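Local coordinates for betaine aldehyde dehydrogenase (Staphylococcus aureus subsp. aureus COL, PDB 4QTO), which catalyses the NAD-dependent oxidation of betaine aldehyde to glycine betaine, at residues A[42-52]-A[63-74]. Sequence-based numbering, arbitrary orientation.
Sequences VESANKNTRDI and TVSEGTKEDAER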
loop_
_atom_site.group_PDB
_atom_site.type_symbol
_atom_site.label_atom_id
_atom_site.label_comp_id
_atom_site.label_asym_id
_atom_site.label_seq_id
_atom_site.Cartn_x
_atom_site.Cartn_y
_atom_site.Cartn_z
ATOM N N VAL A 42 -13.389 37.998 -15.099
ATOM C CA VAL A 42 -13.259 39.365 -14.673
ATOM C C VAL A 42 -11.939 40.012 -15.096
ATOM O O VAL A 42 -10.895 39.361 -15.196
ATOM C CB VAL A 42 -13.384 39.501 -13.146
ATOM C CG1 VAL A 42 -14.762 39.061 -12.685
ATOM C CG2 VAL A 42 -12.327 38.687 -12.412
ATOM N N GLU A 43 -11.982 41.316 -15.329
ATOM C CA GLU A 43 -10.753 42.013 -15.686
ATOM C C GLU A 43 -9.963 42.301 -14.394
ATOM O O GLU A 43 -10.362 41.888 -13.302
ATOM C CB GLU A 43 -11.031 43.246 -16.536
ATOM C CG GLU A 43 -11.856 44.251 -15.863
ATOM C CD GLU A 43 -12.194 45.439 -16.766
ATOM O OE1 GLU A 43 -12.859 46.316 -16.241
ATOM O OE2 GLU A 43 -11.818 45.511 -17.962
ATOM N N SER A 44 -8.826 42.948 -14.536
ATOM C CA SER A 44 -8.077 43.376 -13.380
ATOM C C SER A 44 -8.846 44.466 -12.680
ATOM O O SER A 44 -9.496 45.325 -13.332
ATOM C CB SER A 44 -6.731 43.954 -13.804
ATOM O OG SER A 44 -6.063 44.450 -12.658
ATOM N N ALA A 45 -8.698 44.520 -11.364
ATOM C CA ALA A 45 -9.352 45.540 -10.574
ATOM C C ALA A 45 -8.958 46.949 -11.004
ATOM O O ALA A 45 -9.762 47.873 -10.850
ATOM C CB ALA A 45 -9.086 45.344 -9.078
ATOM N N ASN A 46 -7.746 47.126 -11.534
ATOM C CA ASN A 46 -7.284 48.444 -11.982
ATOM C C ASN A 46 -7.230 48.612 -13.516
ATOM O O ASN A 46 -6.663 49.592 -14.017
ATOM C CB ASN A 46 -5.902 48.756 -11.395
ATOM C CG ASN A 46 -4.818 47.792 -11.874
ATOM O OD1 ASN A 46 -5.034 46.986 -12.789
ATOM N ND2 ASN A 46 -3.637 47.872 -11.265
ATOM N N LYS A 47 -7.837 47.667 -14.233
ATOM C CA LYS A 47 -7.897 47.638 -15.697
ATOM C C LYS A 47 -6.522 47.546 -16.378
ATOM O O LYS A 47 -6.392 47.771 -17.574
ATOM C CB LYS A 47 -8.695 48.826 -16.237
ATOM C CG LYS A 47 -10.178 48.753 -15.980
ATOM C CD LYS A 47 -10.897 49.874 -16.722
ATOM C CE LYS A 47 -12.409 49.691 -16.776
ATOM N NZ LYS A 47 -12.846 48.655 -17.752
ATOM N N ASN A 48 -5.497 47.152 -15.636
ATOM C CA ASN A 48 -4.184 46.993 -16.221
ATOM C C ASN A 48 -4.186 45.749 -17.117
ATOM O O ASN A 48 -4.966 44.793 -16.906
ATOM C CB ASN A 48 -3.169 46.850 -15.122
ATOM C CG ASN A 48 -1.750 47.091 -15.588
ATOM O OD1 ASN A 48 -1.499 47.612 -16.678
ATOM N ND2 ASN A 48 -0.806 46.740 -14.727
ATOM N N THR A 49 -3.318 45.786 -18.119
ATOM C CA THR A 49 -3.185 44.709 -19.094
ATOM C C THR A 49 -1.736 44.456 -19.428
ATOM O O THR A 49 -0.858 45.269 -19.111
ATOM C CB THR A 49 -3.940 45.044 -20.415
ATOM O OG1 THR A 49 -3.416 46.241 -21.018
ATOM C CG2 THR A 49 -5.435 45.201 -20.184
ATOM N N ARG A 50 -1.511 43.353 -20.129
ATOM C CA ARG A 50 -0.201 42.924 -20.566
ATOM C C ARG A 50 -0.290 42.358 -21.966
ATOM O O ARG A 50 -1.196 41.599 -22.283
ATOM C CB ARG A 50 0.327 41.839 -19.611
ATOM C CG ARG A 50 1.595 41.169 -20.105
ATOM C CD ARG A 50 2.010 40.061 -19.151
ATOM N NE ARG A 50 2.447 40.620 -17.866
ATOM C CZ ARG A 50 3.678 40.938 -17.564
ATOM N NH1 ARG A 50 4.647 40.695 -18.443
ATOM N NH2 ARG A 50 3.938 41.451 -16.381
ATOM N N ASP A 51 0.635 42.785 -22.822
ATOM C CA ASP A 51 0.742 42.269 -24.183
ATOM C C ASP A 51 1.635 41.013 -24.172
ATOM O O ASP A 51 2.732 41.009 -23.578
ATOM C CB ASP A 51 1.355 43.307 -25.117
ATOM C CG ASP A 51 0.425 44.463 -25.414
ATOM O OD1 ASP A 51 -0.774 44.438 -25.086
ATOM O OD2 ASP A 51 0.914 45.429 -26.012
ATOM N N ILE A 52 1.112 39.956 -24.771
ATOM C CA ILE A 52 1.725 38.643 -24.883
ATOM C C ILE A 52 2.389 38.602 -26.264
ATOM O O ILE A 52 1.800 39.021 -27.262
ATOM C CB ILE A 52 0.662 37.533 -24.738
ATOM C CG1 ILE A 52 -0.063 37.696 -23.407
ATOM C CG2 ILE A 52 1.274 36.141 -24.862
ATOM C CD1 ILE A 52 0.847 37.784 -22.199
ATOM N N THR A 63 -3.606 40.352 -25.771
ATOM C CA THR A 63 -3.528 41.247 -24.620
ATOM C C THR A 63 -4.450 40.679 -23.545
ATOM O O THR A 63 -5.628 40.406 -23.817
ATOM C CB THR A 63 -3.943 42.674 -24.981
ATOM O OG1 THR A 63 -3.035 43.185 -25.970
ATOM C CG2 THR A 63 -3.896 43.576 -23.741
ATOM N N VAL A 64 -3.921 40.515 -22.334
ATOM C CA VAL A 64 -4.687 39.953 -21.237
ATOM C C VAL A 64 -4.693 40.871 -20.005
ATOM O O VAL A 64 -3.858 41.779 -19.867
ATOM C CB VAL A 64 -4.129 38.568 -20.804
ATOM C CG1 VAL A 64 -4.169 37.598 -21.978
ATOM C CG2 VAL A 64 -2.719 38.713 -20.265
ATOM N N SER A 65 -5.646 40.620 -19.115
ATOM C CA SER A 65 -5.696 41.345 -17.849
ATOM C C SER A 65 -4.437 41.104 -17.032
ATOM O O SER A 65 -3.863 40.010 -17.055
ATOM C CB SER A 65 -6.861 40.882 -17.000
ATOM O OG SER A 65 -8.085 41.190 -17.632
ATOM N N GLU A 66 -3.993 42.142 -16.320
ATOM C CA GLU A 66 -2.814 42.074 -15.420
ATOM C C GLU A 66 -3.405 42.387 -14.018
ATOM O O GLU A 66 -3.620 43.554 -13.643
ATOM C CB GLU A 66 -1.787 43.097 -15.822
ATOM C CG GLU A 66 -0.543 43.147 -14.942
ATOM C CD GLU A 66 0.501 42.099 -15.294
ATOM O OE1 GLU A 66 0.289 41.226 -16.155
ATOM O OE2 GLU A 66 1.625 42.255 -14.754
ATOM N N GLY A 67 -3.710 41.324 -13.292
ATOM C CA GLY A 67 -4.399 41.407 -12.010
ATOM C C GLY A 67 -3.633 42.054 -10.874
ATOM O O GLY A 67 -2.405 42.173 -10.923
ATOM N N THR A 68 -4.381 42.458 -9.852
ATOM C CA THR A 68 -3.811 43.083 -8.686
ATOM C C THR A 68 -3.735 42.128 -7.494
ATOM O O THR A 68 -4.346 41.045 -7.462
ATOM C CB THR A 68 -4.643 44.288 -8.236
ATOM O OG1 THR A 68 -5.919 43.847 -7.746
ATOM C CG2 THR A 68 -4.844 45.251 -9.376
ATOM N N LYS A 69 -3.007 42.547 -6.464
ATOM C CA LYS A 69 -2.904 41.698 -5.283
ATOM C C LYS A 69 -4.271 41.554 -4.612
ATOM O O LYS A 69 -4.537 40.512 -3.985
ATOM C CB LYS A 69 -1.844 42.226 -4.314
ATOM C CG LYS A 69 -2.181 43.499 -3.619
ATOM C CD LYS A 69 -0.991 43.880 -2.718
ATOM C CE LYS A 69 -1.285 45.093 -1.846
ATOM N NZ LYS A 69 -1.605 46.312 -2.632
ATOM N N GLU A 70 -5.164 42.527 -4.785
ATOM C CA GLU A 70 -6.511 42.429 -4.238
ATOM C C GLU A 70 -7.319 41.381 -4.995
ATOM O O GLU A 70 -8.173 40.716 -4.417
ATOM C CB GLU A 70 -7.235 43.764 -4.216
ATOM C CG GLU A 70 -6.659 44.770 -3.210
ATOM C CD GLU A 70 -5.334 45.381 -3.630
ATOM O OE1 GLU A 70 -5.057 45.518 -4.848
ATOM O OE2 GLU A 70 -4.563 45.770 -2.727
ATOM N N ASP A 71 -7.096 41.279 -6.312
ATOM C CA ASP A 71 -7.770 40.223 -7.108
ATOM C C ASP A 71 -7.309 38.832 -6.576
ATOM O O ASP A 71 -8.133 37.915 -6.377
ATOM C CB ASP A 71 -7.405 40.333 -8.590
ATOM C CG ASP A 71 -8.028 41.543 -9.287
ATOM O OD1 ASP A 71 -9.138 41.959 -8.904
ATOM O OD2 ASP A 71 -7.404 42.041 -10.263
ATOM N N ALA A 72 -6.010 38.672 -6.320
ATOM C CA ALA A 72 -5.478 37.394 -5.845
ATOM C C ALA A 72 -6.076 37.068 -4.481
ATOM O O ALA A 72 -6.461 35.932 -4.219
ATOM C CB ALA A 72 -3.949 37.412 -5.759
ATOM N N GLU A 73 -6.166 38.077 -3.610
ATOM C CA GLU A 73 -6.765 37.884 -2.294
ATOM C C GLU A 73 -8.236 37.465 -2.428
ATOM O O GLU A 73 -8.699 36.545 -1.736
ATOM C CB GLU A 73 -6.681 39.197 -1.476
ATOM C CG GLU A 73 -5.295 39.618 -1.000
ATOM C CD GLU A 73 -5.206 41.093 -0.565
ATOM O OE1 GLU A 73 -6.251 41.775 -0.448
ATOM O OE2 GLU A 73 -4.082 41.587 -0.349
ATOM N N ARG A 74 -8.977 38.115 -3.321
ATOM C CA ARG A 74 -10.383 37.767 -3.525
ATOM C C ARG A 74 -10.545 36.307 -4.013
ATOM O O ARG A 74 -11.450 35.581 -3.562
ATOM C CB ARG A 74 -11.078 38.748 -4.504
ATOM C CG ARG A 74 -12.584 38.605 -4.479
ATOM C CD ARG A 74 -13.301 39.745 -5.199
ATOM N NE ARG A 74 -13.168 39.723 -6.650
ATOM C CZ ARG A 74 -13.911 38.987 -7.476
ATOM N NH1 ARG A 74 -14.832 38.145 -7.017
ATOM N NH2 ARG A 74 -13.705 39.086 -8.771
HETATM O O HOH W 1 -11.121 42.102 -10.725
HETATM O O HOH W 2 -7.739 44.273 -16.930
HETATM O O HOH W 3 -1.795 45.333 -12.207
#
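The edge of the Arg50 guanidinium takes the carboxylate of Glu66 in a side-on salt bridge, a worked example of how these two groups pair. NE of Arg50 reaches OE1 of Glu66 at 2.8 Å and NH2 of Arg50 reaches OE2 of Glu66 at 2.9 Å, both on the syn side but tilted out of the carboxylate plane, by 30° at OE1. The two planes are accordingly turned 38° apart. A bend in Glu66 (chi2 82°) brings its carboxylate round to this edge, while the amide of Asn48 packs alongside the same chain, its ND2 3.6 Å from CG of Glu66. The salt bridge rises from an antiparallel pairing in which Arg50 and Val64 exchange two backbone hydrogen bonds; one further backbone hydrogen bond, from Glu66 N to Asn48 O (2.9 Å), joins the chains next to it. On the face carrying Asp51 and Thr63, Thr63 OG1 donates to Asp51 OD1 at 2.7 Å. Farther along, Asp71 OD2 accepts from Ala45 N at 3.0 Å, on its syn lone pair, and from Thr68 N, above the carboxylate plane; Gln35 adds a third donor. Asp71 thus ties the type I turn of Ser44 to Lys47 to the helix start, where Thr68 OG1 accepts from Asp71 N at 3.2 Å and completes a capping box. The hairpin of strands 49-54 and 59-65 leads through Gly67 and the N-cap Thr68 into helix 69-85, whose Ala72 packs on helix 237-246, while strand 35-37 touches Val42, Asp71 and Arg74.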